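Local atomic coordinates of putative HpcE protein (PDB entry 6V77), a protein that belongs to the fumarylacetoacetate hydrolase (FAH) fold family, assembles as two chains and carries a zinc ion. Residues 32-37 with 64-69; 102-107 with 177-182; 119-124 with 243-248; 199-204 with 257-262. All blocks are in the same frame, centred on the assembly; numbering follows the deposited sequence. Where two conformers were deposited one is given.

Contact 1 of 4, residues 32-37 with 64-69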
loop_
_atom_site.group_PDB
_atom_site.type_symbol
_atom_site.label_atom_id
_atom_site.label_comp_id
_atom_site.label_asym_id
_atom_site.label_seq_id
_atom_site.Cartn_x
_atom_site.Cartn_y
_atom_site.Cartn_z
ATOM N N ASP B 32 -3.767 18.933 -6.897
ATOM C CA ASP B 32 -3.227 17.662 -6.416
ATOM C C ASP B 32 -2.679 16.852 -7.587
ATOM O O ASP B 32 -3.393 16.640 -8.572
ATOM C CB ASP B 32 -4.312 16.874 -5.675
ATOM C CG ASP B 32 -3.939 15.412 -5.434
ATOM O OD1 ASP B 32 -2.776 15.111 -5.079
ATOM O OD2 ASP B 32 -4.837 14.552 -5.561
ATOM N N PRO B 33 -1.420 16.390 -7.526
ATOM C CA PRO B 33 -0.891 15.600 -8.653
ATOM C C PRO B 33 -1.751 14.396 -8.999
ATOM O O PRO B 33 -1.967 14.129 -10.187
ATOM C CB PRO B 33 0.506 15.189 -8.162
ATOM C CG PRO B 33 0.899 16.275 -7.209
ATOM C CD PRO B 33 -0.399 16.616 -6.485
ATOM N N GLN B 34 -2.278 13.667 -8.011
ATOM C CA GLN B 34 -3.040 12.472 -8.372
ATOM C C GLN B 34 -4.273 12.804 -9.209
ATOM O O GLN B 34 -4.728 11.946 -9.973
ATOM C CB GLN B 34 -3.457 11.667 -7.134
ATOM C CG GLN B 34 -2.353 11.386 -6.070
ATOM C CD GLN B 34 -1.178 10.481 -6.518
ATOM O OE1 GLN B 34 -0.068 10.676 -6.052
ATOM N NE2 GLN B 34 -1.432 9.470 -7.355
ATOM N N ASP B 35 -4.803 14.035 -9.122
ATOM C CA ASP B 35 -5.952 14.407 -9.952
ATOM C C ASP B 35 -5.586 14.406 -11.423
ATOM O O ASP B 35 -6.430 14.118 -12.282
ATOM C CB ASP B 35 -6.492 15.791 -9.573
ATOM C CG ASP B 35 -7.604 16.278 -10.528
ATOM O OD1 ASP B 35 -8.714 15.725 -10.463
ATOM O OD2 ASP B 35 -7.379 17.204 -11.347
ATOM N N LEU B 36 -4.345 14.771 -11.739
ATOM C CA LEU B 36 -3.911 14.731 -13.125
ATOM C C LEU B 36 -3.888 13.306 -13.640
ATOM O O LEU B 36 -4.376 13.028 -14.738
ATOM C CB LEU B 36 -2.531 15.365 -13.278
ATOM C CG LEU B 36 -2.540 16.802 -13.756
ATOM C CD1 LEU B 36 -3.419 17.649 -12.876
ATOM C CD2 LEU B 36 -1.125 17.312 -13.761
ATOM N N TYR B 37 -3.319 12.382 -12.856
ATOM C CA TYR B 37 -3.224 11.004 -13.330
ATOM C C TYR B 37 -4.603 10.407 -13.511
ATOM O O TYR B 37 -4.839 9.659 -14.467
ATOM C CB TYR B 37 -2.362 10.169 -12.376
ATOM C CG TYR B 37 -1.018 10.833 -12.170
ATOM C CD1 TYR B 37 -0.248 11.240 -13.260
ATOM C CD2 TYR B 37 -0.545 11.117 -10.887
ATOM C CE1 TYR B 37 0.965 11.883 -13.087
ATOM C CE2 TYR B 37 0.675 11.766 -10.705
ATOM C CZ TYR B 37 1.423 12.140 -11.806
ATOM O OH TYR B 37 2.616 12.795 -11.653
ATOM N N SER B 64 7.165 14.538 -4.180
ATOM C CA SER B 64 7.066 13.446 -5.137
ATOM C C SER B 64 6.090 13.834 -6.240
ATOM O O SER B 64 5.042 14.437 -5.961
ATOM C CB SER B 64 6.581 12.159 -4.471
ATOM O OG SER B 64 6.191 11.234 -5.478
ATOM N N PRO B 65 6.387 13.507 -7.503
ATOM C CA PRO B 65 5.395 13.750 -8.559
ATOM C C PRO B 65 4.138 12.903 -8.394
ATOM O O PRO B 65 3.107 13.235 -8.988
ATOM C CB PRO B 65 6.151 13.410 -9.855
ATOM C CG PRO B 65 7.300 12.534 -9.420
ATOM C CD PRO B 65 7.649 12.930 -8.006
ATOM N N ALA B 66 4.196 11.829 -7.601
ATOM C CA ALA B 66 3.030 11.023 -7.236
ATOM C C ALA B 66 3.087 10.875 -5.724
ATOM O O ALA B 66 3.643 9.901 -5.202
ATOM C CB ALA B 66 3.031 9.672 -7.945
ATOM N N PRO B 67 2.554 11.848 -4.982
ATOM C CA PRO B 67 2.751 11.838 -3.524
ATOM C C PRO B 67 1.783 10.925 -2.770
ATOM O O PRO B 67 2.076 10.564 -1.620
ATOM C CB PRO B 67 2.531 13.306 -3.139
ATOM C CG PRO B 67 1.566 13.816 -4.174
ATOM C CD PRO B 67 1.913 13.090 -5.457
ATOM N N LEU B 68 0.650 10.530 -3.361
ATOM C CA LEU B 68 -0.325 9.691 -2.647
ATOM C C LEU B 68 -0.884 8.600 -3.565
ATOM O O LEU B 68 -2.096 8.525 -3.813
ATOM C CB LEU B 68 -1.443 10.550 -2.056
ATOM C CG LEU B 68 -2.377 9.821 -1.065
ATOM C CD1 LEU B 68 -1.631 9.112 0.077
ATOM C CD2 LEU B 68 -3.444 10.752 -0.501
ATOM N N PRO B 69 -0.025 7.707 -4.054
ATOM C CA PRO B 69 -0.515 6.622 -4.906
ATOM C C PRO B 69 -1.418 5.688 -4.108
ATOM O O PRO B 69 -1.183 5.425 -2.930
ATOM C CB PRO B 69 0.763 5.914 -5.375
ATOM C CG PRO B 69 1.804 6.278 -4.315
ATOM C CD PRO B 69 1.439 7.648 -3.841
#

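Contact 2 of 4, residues 102-107 with 177-182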
loop_
_atom_site.group_PDB
_atom_site.type_symbol
_atom_site.label_atom_id
_atom_site.label_comp_id
_atom_site.label_asym_id
_atom_site.label_seq_id
_atom_site.Cartn_x
_atom_site.Cartn_y
_atom_site.Cartn_z
ATOM N N SER B 102 3.423 6.496 3.535
ATOM C CA SER B 102 3.949 7.472 4.480
ATOM C C SER B 102 5.453 7.694 4.319
ATOM O O SER B 102 5.951 8.696 4.828
ATOM C CB SER B 102 3.677 7.069 5.939
ATOM O OG SER B 102 4.182 5.779 6.230
ATOM N N SER B 103 6.166 6.791 3.632
ATOM C CA SER B 103 7.604 6.924 3.395
ATOM C C SER B 103 7.931 7.684 2.122
ATOM O O SER B 103 9.110 7.953 1.865
ATOM C CB SER B 103 8.267 5.542 3.311
ATOM O OG SER B 103 7.866 4.869 2.125
ATOM N N ILE B 104 6.937 8.006 1.302
ATOM C CA ILE B 104 7.205 8.658 0.026
ATOM C C ILE B 104 7.428 10.141 0.270
ATOM O O ILE B 104 6.655 10.793 0.984
ATOM C CB ILE B 104 6.051 8.412 -0.962
ATOM C CG1 ILE B 104 6.089 6.959 -1.439
ATOM C CG2 ILE B 104 6.132 9.403 -2.157
ATOM C CD1 ILE B 104 4.945 6.578 -2.377
ATOM N N THR B 105 8.500 10.671 -0.304
ATOM C CA THR B 105 8.795 12.094 -0.257
ATOM C C THR B 105 9.283 12.518 -1.634
ATOM O O THR B 105 9.471 11.693 -2.531
ATOM C CB THR B 105 9.876 12.418 0.775
ATOM O OG1 THR B 105 11.100 11.847 0.318
ATOM C CG2 THR B 105 9.525 11.830 2.158
ATOM N N GLY B 106 9.515 13.814 -1.786
ATOM C CA GLY B 106 10.282 14.303 -2.907
ATOM C C GLY B 106 11.761 14.125 -2.608
ATOM O O GLY B 106 12.143 13.424 -1.671
ATOM N N PRO B 107 12.612 14.746 -3.404
ATOM C CA PRO B 107 14.073 14.632 -3.218
ATOM C C PRO B 107 14.573 15.535 -2.096
ATOM O O PRO B 107 15.288 16.519 -2.314
ATOM C CB PRO B 107 14.606 15.037 -4.597
ATOM C CG PRO B 107 13.585 15.978 -5.143
ATOM C CD PRO B 107 12.254 15.470 -4.640
ATOM N N SER B 177 11.498 6.540 0.587
ATOM C CA SER B 177 10.993 6.418 -0.783
ATOM C C SER B 177 10.952 7.773 -1.476
ATOM O O SER B 177 9.882 8.245 -1.877
ATOM C CB SER B 177 9.607 5.768 -0.786
ATOM O OG SER B 177 9.627 4.634 0.063
ATOM N N PRO B 178 12.100 8.425 -1.659
ATOM C CA PRO B 178 12.094 9.680 -2.411
ATOM C C PRO B 178 11.897 9.418 -3.896
ATOM O O PRO B 178 12.458 8.472 -4.459
ATOM C CB PRO B 178 13.485 10.271 -2.129
ATOM C CG PRO B 178 14.360 9.048 -2.001
ATOM C CD PRO B 178 13.470 8.015 -1.272
ATOM N N ILE B 179 11.096 10.277 -4.528
ATOM C CA ILE B 179 10.815 10.208 -5.956
ATOM C C ILE B 179 10.905 11.619 -6.505
ATOM O O ILE B 179 10.346 12.544 -5.909
ATOM C CB ILE B 179 9.407 9.638 -6.251
ATOM C CG1 ILE B 179 9.188 8.299 -5.545
ATOM C CG2 ILE B 179 9.189 9.522 -7.783
ATOM C CD1 ILE B 179 7.728 7.811 -5.604
ATOM N N GLY B 180 11.584 11.790 -7.639
ATOM C CA GLY B 180 11.675 13.092 -8.255
ATOM C C GLY B 180 12.991 13.314 -8.964
ATOM O O GLY B 180 13.755 12.373 -9.195
ATOM N N PRO B 181 13.281 14.574 -9.345
ATOM C CA PRO B 181 12.466 15.758 -9.051
ATOM C C PRO B 181 11.242 15.927 -9.948
ATOM O O PRO B 181 10.291 16.591 -9.538
ATOM C CB PRO B 181 13.443 16.915 -9.284
ATOM C CG PRO B 181 14.371 16.388 -10.337
ATOM C CD PRO B 181 14.566 14.936 -9.973
ATOM N N GLU B 182 11.271 15.349 -11.145
ATOM C CA GLU B 182 10.242 15.607 -12.150
ATOM C C GLU B 182 9.687 14.311 -12.693
ATOM O O GLU B 182 10.374 13.293 -12.732
ATOM C CB GLU B 182 10.806 16.433 -13.313
ATOM C CG GLU B 182 11.176 17.811 -12.878
ATOM C CD GLU B 182 11.912 18.621 -13.929
ATOM O OE1 GLU B 182 12.349 18.079 -14.972
ATOM O OE2 GLU B 182 12.058 19.827 -13.680
#

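Contact 3 of 4, residues 119-124 with 243-248. With ZN (zinc ion), chain L.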
loop_
_atom_site.group_PDB
_atom_site.type_symbol
_atom_site.label_atom_id
_atom_site.label_comp_id
_atom_site.label_asym_id
_atom_site.label_seq_id
_atom_site.Cartn_x
_atom_site.Cartn_y
_atom_site.Cartn_z
ATOM N N ASP B 119 20.905 0.954 3.302
ATOM C CA ASP B 119 21.506 0.639 2.022
ATOM C C ASP B 119 20.797 1.435 0.933
ATOM O O ASP B 119 19.621 1.786 1.073
ATOM C CB ASP B 119 21.387 -0.853 1.762
ATOM C CG ASP B 119 22.407 -1.373 0.791
ATOM O OD1 ASP B 119 23.177 -0.574 0.206
ATOM O OD2 ASP B 119 22.441 -2.608 0.635
ATOM N N TRP B 120 21.523 1.720 -0.148
ATOM C CA TRP B 120 21.040 2.511 -1.278
ATOM C C TRP B 120 20.614 1.601 -2.426
ATOM O O TRP B 120 21.166 0.511 -2.607
ATOM C CB TRP B 120 22.145 3.455 -1.774
ATOM C CG TRP B 120 23.424 2.708 -2.126
ATOM C CD1 TRP B 120 23.746 2.158 -3.339
ATOM C CD2 TRP B 120 24.519 2.403 -1.247
ATOM N NE1 TRP B 120 24.973 1.550 -3.269
ATOM C CE2 TRP B 120 25.465 1.678 -1.996
ATOM C CE3 TRP B 120 24.788 2.679 0.099
ATOM C CZ2 TRP B 120 26.658 1.229 -1.454
ATOM C CZ3 TRP B 120 25.988 2.229 0.641
ATOM C CH2 TRP B 120 26.908 1.515 -0.136
ATOM N N GLU B 121 19.654 2.088 -3.238
ATOM C CA GLU B 121 19.150 1.347 -4.407
ATOM C C GLU B 121 18.556 2.366 -5.391
ATOM O O GLU B 121 17.390 2.738 -5.241
ATOM C CB GLU B 121 18.086 0.314 -4.002
ATOM C CG GLU B 121 18.530 -0.812 -3.038
ATOM C CD GLU B 121 17.592 -2.017 -3.024
ATOM O OE1 GLU B 121 16.455 -1.883 -3.517
ATOM O OE2 GLU B 121 17.987 -3.100 -2.553
ATOM N N VAL B 122 19.326 2.797 -6.400
ATOM C CA VAL B 122 18.737 3.666 -7.427
ATOM C C VAL B 122 17.732 2.864 -8.238
ATOM O O VAL B 122 17.975 1.699 -8.577
ATOM C CB VAL B 122 19.803 4.286 -8.357
ATOM C CG1 VAL B 122 20.678 3.225 -9.033
ATOM C CG2 VAL B 122 19.137 5.151 -9.446
ATOM N N GLU B 123 16.578 3.472 -8.544
ATOM C CA GLU B 123 15.585 2.761 -9.342
ATOM C C GLU B 123 14.876 3.700 -10.303
ATOM O O GLU B 123 14.669 4.883 -10.009
ATOM C CB GLU B 123 14.527 2.077 -8.470
ATOM C CG GLU B 123 15.131 1.232 -7.358
ATOM C CD GLU B 123 14.242 0.118 -6.886
ATOM O OE1 GLU B 123 13.084 0.007 -7.339
ATOM O OE2 GLU B 123 14.738 -0.660 -6.066
ATOM N N LEU B 124 14.493 3.150 -11.455
ATOM C CA LEU B 124 13.524 3.814 -12.315
ATOM C C LEU B 124 12.148 3.687 -11.680
ATOM O O LEU B 124 11.737 2.587 -11.289
ATOM C CB LEU B 124 13.515 3.187 -13.707
ATOM C CG LEU B 124 12.442 3.738 -14.657
ATOM C CD1 LEU B 124 12.778 5.158 -15.035
ATOM C CD2 LEU B 124 12.358 2.866 -15.907
ATOM N N SER B 243 23.105 -3.702 -9.694
ATOM C CA SER B 243 24.103 -4.144 -8.724
ATOM C C SER B 243 24.854 -2.952 -8.127
ATOM O O SER B 243 24.730 -1.803 -8.570
ATOM C CB SER B 243 25.080 -5.114 -9.371
ATOM O OG SER B 243 25.934 -4.423 -10.267
ATOM N N GLY B 244 25.659 -3.242 -7.106
ATOM C CA GLY B 244 26.411 -2.218 -6.412
ATOM C C GLY B 244 25.851 -1.822 -5.063
ATOM O O GLY B 244 26.424 -0.933 -4.410
ATOM N N VAL B 245 24.771 -2.453 -4.600
ATOM C CA VAL B 245 24.264 -2.067 -3.287
ATOM C C VAL B 245 25.292 -2.430 -2.213
ATOM O O VAL B 245 26.175 -3.280 -2.404
ATOM C CB VAL B 245 22.894 -2.699 -2.985
ATOM C CG1 VAL B 245 21.949 -2.484 -4.153
ATOM C CG2 VAL B 245 23.025 -4.181 -2.613
ATOM N N GLY B 246 25.185 -1.756 -1.065
ATOM C CA GLY B 246 26.176 -1.938 -0.015
ATOM C C GLY B 246 26.188 -3.332 0.578
ATOM O O GLY B 246 27.248 -3.842 0.945
ATOM N N MET B 247 25.019 -3.981 0.672
ATOM C CA MET B 247 25.030 -5.310 1.274
ATOM C C MET B 247 25.698 -6.349 0.374
ATOM O O MET B 247 25.988 -7.454 0.845
ATOM C CB MET B 247 23.595 -5.753 1.626
ATOM C CG MET B 247 22.760 -6.080 0.428
ATOM S SD MET B 247 21.280 -6.973 0.951
ATOM C CE MET B 247 20.380 -7.092 -0.611
ATOM N N GLY B 248 25.956 -6.016 -0.895
ATOM C CA GLY B 248 26.638 -6.899 -1.820
ATOM C C GLY B 248 28.143 -6.729 -1.887
ATOM O O GLY B 248 28.819 -7.517 -2.563
HETATM ZN ZN ZN L . 14.490 -2.194 -4.551
HETATM O O HOH W 1 12.501 -2.228 -5.367
#

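Contact 4 of 4, residues 199-204 with 257-262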
loop_
_atom_site.group_PDB
_atom_site.type_symbol
_atom_site.label_atom_id
_atom_site.label_comp_id
_atom_site.label_asym_id
_atom_site.label_seq_id
_atom_site.Cartn_x
_atom_site.Cartn_y
_atom_site.Cartn_z
ATOM N N ALA B 199 24.264 5.807 -9.069
ATOM C CA ALA B 199 24.301 6.445 -7.763
ATOM C C ALA B 199 25.755 6.603 -7.374
ATOM O O ALA B 199 26.595 5.785 -7.758
ATOM C CB ALA B 199 23.565 5.635 -6.687
ATOM N N GLU B 200 26.039 7.672 -6.623
ATOM C CA GLU B 200 27.381 7.959 -6.120
ATOM C C GLU B 200 27.284 8.324 -4.647
ATOM O O GLU B 200 26.299 8.925 -4.208
ATOM C CB GLU B 200 28.062 9.116 -6.894
ATOM C CG GLU B 200 28.123 8.860 -8.377
ATOM C CD GLU B 200 28.266 10.124 -9.193
ATOM O OE1 GLU B 200 28.293 11.231 -8.607
ATOM O OE2 GLU B 200 28.350 9.994 -10.432
ATOM N N ILE B 201 28.307 7.944 -3.878
ATOM C CA ILE B 201 28.392 8.292 -2.470
ATOM C C ILE B 201 29.669 9.100 -2.297
ATOM O O ILE B 201 30.756 8.627 -2.652
ATOM C CB ILE B 201 28.416 7.057 -1.561
ATOM C CG1 ILE B 201 27.113 6.276 -1.710
ATOM C CG2 ILE B 201 28.633 7.481 -0.115
ATOM C CD1 ILE B 201 27.084 5.046 -0.860
ATOM N N ASN B 202 29.525 10.327 -1.794
ATOM C CA ASN B 202 30.647 11.240 -1.627
ATOM C C ASN B 202 31.459 11.345 -2.916
ATOM O O ASN B 202 32.690 11.404 -2.906
ATOM C CB ASN B 202 31.497 10.806 -0.439
ATOM C CG ASN B 202 30.669 10.673 0.823
ATOM O OD1 ASN B 202 29.691 11.401 1.005
ATOM N ND2 ASN B 202 31.040 9.734 1.692
ATOM N N GLY B 203 30.751 11.340 -4.051
ATOM C CA GLY B 203 31.387 11.532 -5.343
ATOM C C GLY B 203 31.977 10.293 -5.991
ATOM O O GLY B 203 32.545 10.399 -7.084
ATOM N N GLU B 204 31.859 9.126 -5.369
ATOM C CA GLU B 204 32.385 7.874 -5.902
ATOM C C GLU B 204 31.219 7.036 -6.412
ATOM O O GLU B 204 30.245 6.838 -5.685
ATOM C CB GLU B 204 33.156 7.113 -4.816
ATOM C CG GLU B 204 33.209 5.590 -4.984
ATOM C CD GLU B 204 33.680 4.857 -3.723
ATOM O OE1 GLU B 204 34.106 5.524 -2.759
ATOM O OE2 GLU B 204 33.614 3.610 -3.694
ATOM N N PRO B 257 26.552 8.548 8.874
ATOM C CA PRO B 257 26.232 9.966 9.051
ATOM C C PRO B 257 27.185 10.824 8.237
ATOM O O PRO B 257 28.394 10.581 8.202
ATOM C CB PRO B 257 26.416 10.190 10.556
ATOM C CG PRO B 257 26.242 8.877 11.154
ATOM C CD PRO B 257 26.727 7.861 10.163
ATOM N N GLY B 258 26.627 11.821 7.567
ATOM C CA GLY B 258 27.406 12.704 6.734
ATOM C C GLY B 258 27.565 12.255 5.300
ATOM O O GLY B 258 27.975 13.070 4.466
ATOM N N ASP B 259 27.259 10.993 4.981
ATOM C CA ASP B 259 27.342 10.543 3.594
ATOM C C ASP B 259 26.373 11.328 2.723
ATOM O O ASP B 259 25.260 11.652 3.142
ATOM C CB ASP B 259 27.014 9.051 3.471
ATOM C CG ASP B 259 28.157 8.159 3.865
ATOM O OD1 ASP B 259 29.276 8.676 4.047
ATOM O OD2 ASP B 259 27.931 6.935 4.000
ATOM N N GLU B 260 26.805 11.630 1.502
ATOM C CA GLU B 260 25.975 12.284 0.500
ATOM C C GLU B 260 25.775 11.320 -0.655
ATOM O O GLU B 260 26.749 10.835 -1.243
ATOM C CB GLU B 260 26.617 13.581 0.003
ATOM C CG GLU B 260 26.429 14.743 0.943
ATOM C CD GLU B 260 26.840 16.044 0.310
ATOM O OE1 GLU B 260 25.959 16.760 -0.210
ATOM O OE2 GLU B 260 28.053 16.332 0.315
ATOM N N LEU B 261 24.516 11.060 -0.987
ATOM C CA LEU B 261 24.151 10.056 -1.972
ATOM C C LEU B 261 23.493 10.785 -3.132
ATOM O O LEU B 261 22.400 11.343 -2.976
ATOM C CB LEU B 261 23.199 9.026 -1.368
ATOM C CG LEU B 261 22.593 7.975 -2.302
ATOM C CD1 LEU B 261 23.663 6.993 -2.734
ATOM C CD2 LEU B 261 21.446 7.255 -1.592
ATOM N N ARG B 262 24.145 10.768 -4.284
ATOM C CA ARG B 262 23.595 11.356 -5.495
ATOM C C ARG B 262 23.012 10.231 -6.342
ATOM O O ARG B 262 23.675 9.220 -6.584
ATOM C CB ARG B 262 24.671 12.139 -6.258
ATOM C CG ARG B 262 24.214 12.627 -7.642
ATOM C CD ARG B 262 25.282 13.501 -8.314
ATOM N NE ARG B 262 24.848 13.857 -9.655
ATOM C CZ ARG B 262 25.107 13.134 -10.742
ATOM N NH1 ARG B 262 25.838 12.028 -10.657
ATOM N NH2 ARG B 262 24.648 13.528 -11.919
HETATM O O HOH W 2 27.812 11.872 -4.121
#

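Contact 1 of 4, residues 32-37 with 64-69
The N-terminal turn of helix 33-38, with Asp32 as its N-cap, is held against the proline-rich loop that leads from strand 62-63 to strand 72-76. Two side chains of the helix take backbone groups of that loop. Gln34 folds back at chi2 (-65°), which brings OE1 over the Ala66-Pro67 peptide and within reach of the next N-H; Leu68 N donates to it at 2.8 Å, meeting the amide oxygen from above its carbonyl plane. Pro67 N lies nearly as close to the same oxygen but has no hydrogen to give. One turn on, Tyr37 sends its hydroxyl to Pro65 O, a 2.7 Å bond in which the carbonyl oxygen lies at the edge of the ring and the hydroxyl sits above the carbonyl plane. Between the two bonds the rings of Pro33 and Pro67 cross obliquely, with Pro33 CB 3.7 Å from Pro67 CD.

Further out, Gly234 O takes a weak hydrogen bond from Gln34 NE2, Asn5 of strand 2-6 packs on both Pro33 and Pro67, and Leu183 of strand 177-185 backs Tyr37. The ends are set locally: Asp32 OD1 accepts a weak capping bond from Gln34 N, and in the loop an ST turn is closed by Ala66 N donating to Ser64 OG at 3.0 Å.

Contact 2 of 4, residues 102-107 with 177-182
Three backbone hydrogen bonds join short strand 104-105 to the start of strand 177-185, alternating from one strand to the other as parallel pairing requires. Ser177 N donates to Ser103 O, Thr105 N to Ser177 O, and Ile179 N to Thr105 O; the last, at 2.9 Å, lies in the carbonyl plane, whereas the first two donors stand above theirs. CA-H...O contacts accompany this ladder, among them Ile104 CA to Ser177 O and Pro178 CA to Thr105 O.

One side-chain hydrogen bond crosses, at the Ser103 end. Ser177 OG lies beside its own backbone N and donates to Ser103 OG at 2.7 Å; Ser103 OG is in turn tied to Phe100 O. Within its own segment, Thr105 OG1, placed between its backbone N and carbonyl carbon (chi1 67°), bonds to Gly106 O along a lone pair; it also flanks the Pro178 ring, which points the same way.

Two apolar contacts complete the join. Ile104 CG2 meets the tip of Ile179, CD1, at 4.1 Å as the two side chains cross obliquely, and Val236 and Phe238 of strand 236-238 add to the packing of Ile179. Past the paired residues, Pro107 CG comes to 4.2 Å from CB of Pro181, which follows a cis peptide where the chain turns a corner. This is a short parallel pairing of two bridges in the large mixed sheet of the FAH-fold domain.

Contact 3 of 4, residues 119-124 with 243-248
Asp119 aims its CB at the loop 243-248, and its chi1 (-157°) sets CG anti to the backbone N, so that the carboxylate meets two consecutive amides. OD1 takes Gly246 N at 2.7 Å on its syn lone pair and also receives a weak bond from Trp120 N. OD2 is met from above the carboxylate plane by Met247 N at 2.9 Å, and CB and CG of Met247 lie close beside it.

The indole of Trp120 closes over this junction. Its chi1 of 55° puts CG in the crowded position between N and the carbonyl carbon; one ring face then receives Gly246 N and Asp119 OD1, both offset toward the rim. NE1 donates to Gly244 O at 3.1 Å, a bent bond with an angle of 137°. Val245 CG1 lies 3.5 Å from Trp120 O, a buried oxygen with no polar partner in the model, and also touches Glu121 CG.

Two residues of the same strand reach the zinc ion: Glu121 OE1 and Glu123 OE2 each bind it at 2.2 Å, with a water and Asp152 also bound. Arg156 makes salt bridges to both Asp119 OD2 and Glu121 OE2, linking the metal ligand to the loop anchor, and would help to keep Asp119 ionised. Strand 144-155, which carries Asp152, runs antiparallel alongside, His82 of helix 80-85 packs on Glu121 and Val245, and Val206 and Gln207 of strand 204-210 press on Trp120.

Contact 4 of 4, residues 199-204 with 257-262
Strand 196-201 and strand 260-265 form an antiparallel ladder here, and a type I' turn from Ile201 to Glu204 carries the first strand into its hairpin partner 204-210. Glu200 and Arg262 make the hydrogen-bonded pair, each N giving a 2.8 Å bond to the other's O. Their side chains leave on the same face and run alongside one another. Glu200 has CG beside its backbone N and is extended beyond it; Arg262 has CG anti to N (chi1 172°) and stays extended to NE. Glu200 OE2 thus forms a salt bridge with Arg262 NH1 at 3.2 Å, at the guanidinium edge, with the two planes 38° apart. Arg262 NE makes a salt bridge with Glu270 OE2.

On the opposite face the side chains of the non-hydrogen-bonded pair cross obliquely: Leu261, also anti at chi1, brings CD1 to 3.7 Å from Ile201 CG1, and Ala199 CB adds to the patch.

Asn202, at the turn, has chi1 -55°, which turns its amide toward the other segment. OD1 accepts from Glu260 N at 2.9 Å, Asn202 N gives to Glu260 O, and ND2 donates a hydrogen bond to Asp259 OD1 from above the carboxylate plane. Asp259 OD2 bonds to Ala256 N. A water joins Gly203 N to Glu260 O.

In the five-stranded sheet these are adjacent strands, flanked by 204-210 and 269-277; the Ile201 and Leu261 side chains pack on Trp120 of strand 118-128.

Overall arrangement
From the N terminus, contact 1 closes first, bringing the loop ahead of strand 72-76 back to helix 33-38. Contact 2 then opens at 102-107 and shuts at 177-182; it touches contact 1 where Ser64 and Pro65 meet Ile104, Thr105 and Ile179. Contact 3 opens at 119-124 within that span but closes only at 243-248, so the two cross. Contact 4, from 199-204 to 257-262, comes wholly after contact 2 and crosses contact 3 in turn. Contacts 2 and 3 both reach the large mixed sheet, whereas contact 4 belongs to the five-stranded one; contacts 3 and 4 touch through Trp120.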